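Local coordinates for arfgap-like finger domain containing protein (Cryptosporidium parvum Iowa II, PDB 2OWA), which probably acts as a GTPase-activating protein for ADP-ribosylation factor (Arf) through the zinc-finger ArfGAP domain that makes up most of this chain, at residues P47-C59 against Q88-A100. Numbering follows the deposited sequence.
With ZN (zinc ion), chain C.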
loop_
_atom_site.group_PDB
_atom_site.type_symbol
_atom_site.label_atom_id
_atom_site.label_comp_id
_atom_site.label_asym_id
_atom_site.label_seq_id
_atom_site.Cartn_x
_atom_site.Cartn_y
_atom_site.Cartn_z
ATOM N N PRO A 47 5.966 -9.680 -0.372
ATOM C CA PRO A 47 4.998 -9.171 -1.351
ATOM C C PRO A 47 5.601 -7.985 -2.138
ATOM O O PRO A 47 6.370 -7.182 -1.582
ATOM C CB PRO A 47 3.838 -8.692 -0.471
ATOM C CG PRO A 47 4.539 -8.224 0.795
ATOM C CD PRO A 47 5.598 -9.293 1.008
ATOM N N THR A 48 5.273 -7.884 -3.418
ATOM C CA THR A 48 5.868 -6.841 -4.253
ATOM C C THR A 48 4.810 -5.982 -4.914
ATOM O O THR A 48 5.134 -4.987 -5.542
ATOM C CB THR A 48 6.835 -7.431 -5.335
ATOM O OG1 THR A 48 6.074 -8.227 -6.232
ATOM C CG2 THR A 48 7.907 -8.294 -4.678
ATOM N N TRP A 49 3.548 -6.360 -4.784
ATOM C CA TRP A 49 2.451 -5.515 -5.225
ATOM C C TRP A 49 2.060 -4.581 -4.084
ATOM O O TRP A 49 2.577 -4.705 -2.971
ATOM C CB TRP A 49 1.252 -6.351 -5.719
ATOM C CG TRP A 49 1.544 -6.987 -7.000
ATOM C CD1 TRP A 49 2.370 -8.069 -7.206
ATOM C CD2 TRP A 49 1.094 -6.575 -8.305
ATOM N NE1 TRP A 49 2.457 -8.342 -8.547
ATOM C CE2 TRP A 49 1.669 -7.469 -9.244
ATOM C CE3 TRP A 49 0.264 -5.542 -8.773
ATOM C CZ2 TRP A 49 1.431 -7.374 -10.629
ATOM C CZ3 TRP A 49 0.016 -5.444 -10.171
ATOM C CH2 TRP A 49 0.615 -6.363 -11.076
ATOM N N LEU A 50 1.182 -3.624 -4.370
ATOM C CA LEU A 50 0.791 -2.656 -3.360
ATOM C C LEU A 50 -0.626 -2.063 -3.596
ATOM O O LEU A 50 -1.133 -2.056 -4.715
ATOM C CB LEU A 50 1.902 -1.576 -3.180
ATOM C CG LEU A 50 2.277 -0.666 -4.352
ATOM C CD1 LEU A 50 1.269 0.498 -4.413
ATOM C CD2 LEU A 50 3.682 -0.122 -4.157
ATOM N N SER A 51 -1.284 -1.624 -2.523
ATOM C CA SER A 51 -2.462 -0.740 -2.678
ATOM C C SER A 51 -1.979 0.643 -2.233
ATOM O O SER A 51 -1.594 0.818 -1.048
ATOM C CB SER A 51 -3.635 -1.199 -1.804
ATOM O OG SER A 51 -4.669 -0.226 -1.834
ATOM N N LEU A 52 -1.940 1.606 -3.161
ATOM C CA LEU A 52 -1.514 2.939 -2.782
ATOM C C LEU A 52 -2.440 3.529 -1.733
ATOM O O LEU A 52 -1.970 4.187 -0.833
ATOM C CB LEU A 52 -1.425 3.894 -3.972
ATOM C CG LEU A 52 -0.049 3.858 -4.645
ATOM C CD1 LEU A 52 -0.151 4.466 -6.046
ATOM C CD2 LEU A 52 1.073 4.534 -3.767
ATOM N N SER A 53 -3.739 3.231 -1.830
ATOM C CA SER A 53 -4.793 3.777 -0.935
ATOM C C SER A 53 -4.458 3.654 0.545
ATOM O O SER A 53 -4.572 4.609 1.301
ATOM C CB SER A 53 -6.139 3.056 -1.195
ATOM O OG SER A 53 -6.391 2.939 -2.598
ATOM N N PHE A 54 -4.047 2.455 0.946
ATOM C CA PHE A 54 -3.713 2.164 2.343
ATOM C C PHE A 54 -2.210 2.112 2.567
ATOM O O PHE A 54 -1.755 1.842 3.665
ATOM C CB PHE A 54 -4.410 0.857 2.740
ATOM C CG PHE A 54 -5.842 0.831 2.318
ATOM C CD1 PHE A 54 -6.782 1.670 2.944
ATOM C CD2 PHE A 54 -6.257 0.009 1.274
ATOM C CE1 PHE A 54 -8.122 1.676 2.535
ATOM C CE2 PHE A 54 -7.574 0.006 0.868
ATOM C CZ PHE A 54 -8.504 0.820 1.493
ATOM N N ALA A 55 -1.443 2.392 1.507
ATOM C CA ALA A 55 0.009 2.195 1.521
ATOM C C ALA A 55 0.385 0.848 2.131
ATOM O O ALA A 55 1.209 0.771 3.031
ATOM C CB ALA A 55 0.710 3.348 2.261
ATOM N N VAL A 56 -0.232 -0.230 1.651
ATOM C CA VAL A 56 0.144 -1.565 2.097
ATOM C C VAL A 56 0.769 -2.353 0.930
ATOM O O VAL A 56 0.421 -2.134 -0.226
ATOM C CB VAL A 56 -1.034 -2.342 2.720
ATOM C CG1 VAL A 56 -1.497 -1.655 4.078
ATOM C CG2 VAL A 56 -2.185 -2.428 1.733
ATOM N N PHE A 57 1.680 -3.262 1.263
ATOM C CA PHE A 57 2.219 -4.247 0.298
ATOM C C PHE A 57 1.477 -5.576 0.372
ATOM O O PHE A 57 1.217 -6.082 1.471
ATOM C CB PHE A 57 3.698 -4.513 0.542
ATOM C CG PHE A 57 4.550 -3.338 0.287
ATOM C CD1 PHE A 57 5.075 -3.117 -0.974
ATOM C CD2 PHE A 57 4.820 -2.422 1.320
ATOM C CE1 PHE A 57 5.882 -1.975 -1.221
ATOM C CE2 PHE A 57 5.607 -1.308 1.095
ATOM C CZ PHE A 57 6.161 -1.089 -0.170
ATOM N N ILE A 58 1.178 -6.135 -0.799
ATOM C CA ILE A 58 0.318 -7.332 -0.937
ATOM C C ILE A 58 0.912 -8.247 -2.021
ATOM O O ILE A 58 1.644 -7.763 -2.854
ATOM C CB ILE A 58 -1.141 -6.938 -1.312
ATOM C CG1 ILE A 58 -1.197 -6.041 -2.581
ATOM C CG2 ILE A 58 -1.875 -6.316 -0.062
ATOM C CD1 ILE A 58 -2.623 -5.686 -3.017
ATOM N N CYS A 59 0.568 -9.539 -2.029
ATOM C CA CYS A 59 1.152 -10.470 -2.969
ATOM C C CYS A 59 0.418 -10.444 -4.314
ATOM O O CYS A 59 -0.640 -9.822 -4.460
ATOM C CB CYS A 59 1.180 -11.907 -2.391
ATOM S SG CYS A 59 -0.465 -12.671 -2.073
ATOM N N GLN A 88 3.687 9.546 -4.488
ATOM C CA GLN A 88 3.214 8.195 -4.215
ATOM C C GLN A 88 4.311 7.421 -3.470
ATOM O O GLN A 88 4.015 6.505 -2.701
ATOM C CB GLN A 88 2.849 7.459 -5.511
ATOM C CG GLN A 88 1.585 8.029 -6.279
ATOM C CD GLN A 88 1.405 7.368 -7.622
ATOM O OE1 GLN A 88 2.345 6.788 -8.171
ATOM N NE2 GLN A 88 0.182 7.458 -8.176
ATOM N N LEU A 89 5.576 7.761 -3.734
ATOM C CA LEU A 89 6.670 7.163 -2.998
ATOM C C LEU A 89 6.650 7.610 -1.559
ATOM O O LEU A 89 6.762 6.773 -0.643
ATOM C CB LEU A 89 8.026 7.417 -3.665
ATOM C CG LEU A 89 8.185 6.986 -5.127
ATOM C CD1 LEU A 89 9.689 7.093 -5.454
ATOM C CD2 LEU A 89 7.686 5.496 -5.323
ATOM N N VAL A 90 6.456 8.904 -1.344
ATOM C CA VAL A 90 6.401 9.466 0.026
ATOM C C VAL A 90 5.290 8.767 0.801
ATOM O O VAL A 90 5.448 8.450 1.992
ATOM C CB VAL A 90 6.119 10.970 -0.003
ATOM C CG1 VAL A 90 5.928 11.528 1.460
ATOM C CG2 VAL A 90 7.232 11.711 -0.799
ATOM N N ARG A 91 4.158 8.548 0.124
ATOM C CA ARG A 91 2.987 7.922 0.729
ATOM C C ARG A 91 3.303 6.512 1.203
ATOM O O ARG A 91 2.971 6.160 2.324
ATOM C CB ARG A 91 1.764 7.910 -0.227
ATOM C CG ARG A 91 0.543 7.203 0.385
ATOM C CD ARG A 91 -0.636 7.192 -0.562
ATOM N NE ARG A 91 -1.903 6.843 0.077
ATOM C CZ ARG A 91 -2.762 7.739 0.566
ATOM N NH1 ARG A 91 -2.490 9.038 0.493
ATOM N NH2 ARG A 91 -3.911 7.351 1.102
ATOM N N MET A 92 3.974 5.722 0.363
ATOM C CA MET A 92 4.420 4.407 0.743
ATOM C C MET A 92 5.413 4.433 1.918
ATOM O O MET A 92 5.428 3.537 2.746
ATOM C CB MET A 92 5.039 3.703 -0.474
ATOM C CG MET A 92 4.028 3.273 -1.554
ATOM S SD MET A 92 2.517 2.450 -1.022
ATOM C CE MET A 92 3.161 0.953 -0.308
ATOM N N ASP A 93 6.213 5.495 1.971
ATOM C CA ASP A 93 7.265 5.660 2.949
ATOM C C ASP A 93 6.657 5.943 4.323
ATOM O O ASP A 93 7.087 5.343 5.324
ATOM C CB ASP A 93 8.195 6.805 2.525
ATOM C CG ASP A 93 9.521 6.818 3.309
ATOM O OD1 ASP A 93 9.719 5.974 4.221
ATOM O OD2 ASP A 93 10.369 7.704 3.006
ATOM N N ILE A 94 5.642 6.810 4.374
ATOM C CA ILE A 94 4.987 7.132 5.676
ATOM C C ILE A 94 3.945 6.102 6.116
ATOM O O ILE A 94 3.534 6.089 7.295
ATOM C CB ILE A 94 4.382 8.560 5.716
ATOM C CG1 ILE A 94 3.286 8.729 4.657
ATOM C CG2 ILE A 94 5.458 9.623 5.553
ATOM C CD1 ILE A 94 1.924 8.673 5.199
ATOM N N GLY A 95 3.526 5.252 5.176
ATOM C CA GLY A 95 2.599 4.173 5.464
ATOM C C GLY A 95 3.321 2.876 5.810
ATOM O O GLY A 95 4.148 2.816 6.720
ATOM N N GLY A 96 3.023 1.821 5.065
ATOM C CA GLY A 96 3.618 0.514 5.335
ATOM C C GLY A 96 2.627 -0.417 5.996
ATOM O O GLY A 96 1.601 0.022 6.549
ATOM N N ASN A 97 2.917 -1.714 5.930
ATOM C CA ASN A 97 2.091 -2.734 6.611
ATOM C C ASN A 97 1.970 -2.596 8.128
ATOM O O ASN A 97 0.892 -2.796 8.656
ATOM C CB ASN A 97 2.541 -4.148 6.241
ATOM C CG ASN A 97 2.254 -4.493 4.788
ATOM O OD1 ASN A 97 1.826 -3.638 3.999
ATOM N ND2 ASN A 97 2.513 -5.767 4.412
ATOM N N GLY A 98 3.059 -2.243 8.831
ATOM C CA GLY A 98 2.973 -2.018 10.272
ATOM C C GLY A 98 2.019 -0.912 10.750
ATOM O O GLY A 98 1.169 -1.135 11.628
ATOM N N ARG A 99 2.164 0.294 10.213
ATOM C CA ARG A 99 1.219 1.363 10.539
ATOM C C ARG A 99 -0.271 1.000 10.268
ATOM O O ARG A 99 -1.151 1.320 11.093
ATOM C CB ARG A 99 1.587 2.622 9.756
ATOM C CG ARG A 99 0.816 3.836 10.209
ATOM C CD ARG A 99 1.321 5.068 9.555
ATOM N NE ARG A 99 0.865 6.264 10.268
ATOM C CZ ARG A 99 1.204 7.511 9.926
ATOM N NH1 ARG A 99 2.023 7.734 8.900
ATOM N NH2 ARG A 99 0.733 8.535 10.632
ATOM N N ALA A 100 -0.528 0.378 9.110
ATOM C CA ALA A 100 -1.876 -0.068 8.717
ATOM C C ALA A 100 -2.441 -1.180 9.643
ATOM O O ALA A 100 -3.577 -1.056 10.136
ATOM C CB ALA A 100 -1.916 -0.506 7.228
HETATM ZN ZN ZN C . -1.705 -12.091 -0.172
HETATM O O HOH W 1 -0.029 2.185 5.749
#
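The F57 ring carries M92 CE over one face, a CH-pi contact 3.9 Å from the ring centroid, while N97 OD1 lies near the ring plane at its edge. Within the ArfGAP zinc-finger domain, this buried contact joins the β-hairpin 49-58, which has a G1 bulge at A55 and V56, to helices 86-94 and 97-107. The flexible, unbranched chain of M92 suits this place: bends at chi2 (-46°) and chi3 (-64°) bring SD beside L52 CD2 and A55 while CE reaches F57. In its guanidinium plane, R91 meets two carbonyls: NH2 gives S53 O an almost straight bond (177°), and NE bonds to L52 O at 2.8 Å, from the face opposite A55 N. R91 NH1 also forms a salt bridge with D133, which probably offsets its charge in this buried place. Just past helix 86-94, G95 CA comes within 3.8 Å of A55 CB, an approach that its lack of a side chain permits, since a CB there would run into the A55 methyl; G96 N then bonds to A55 O. C59 binds zinc with C39, C42 and C62. An asparagine can serve both backbone groups of F57: N97 ND2 donates to F57 O at 3.2 Å, and N97 OD1 accepts from F57 N at 2.8 Å on a lone pair.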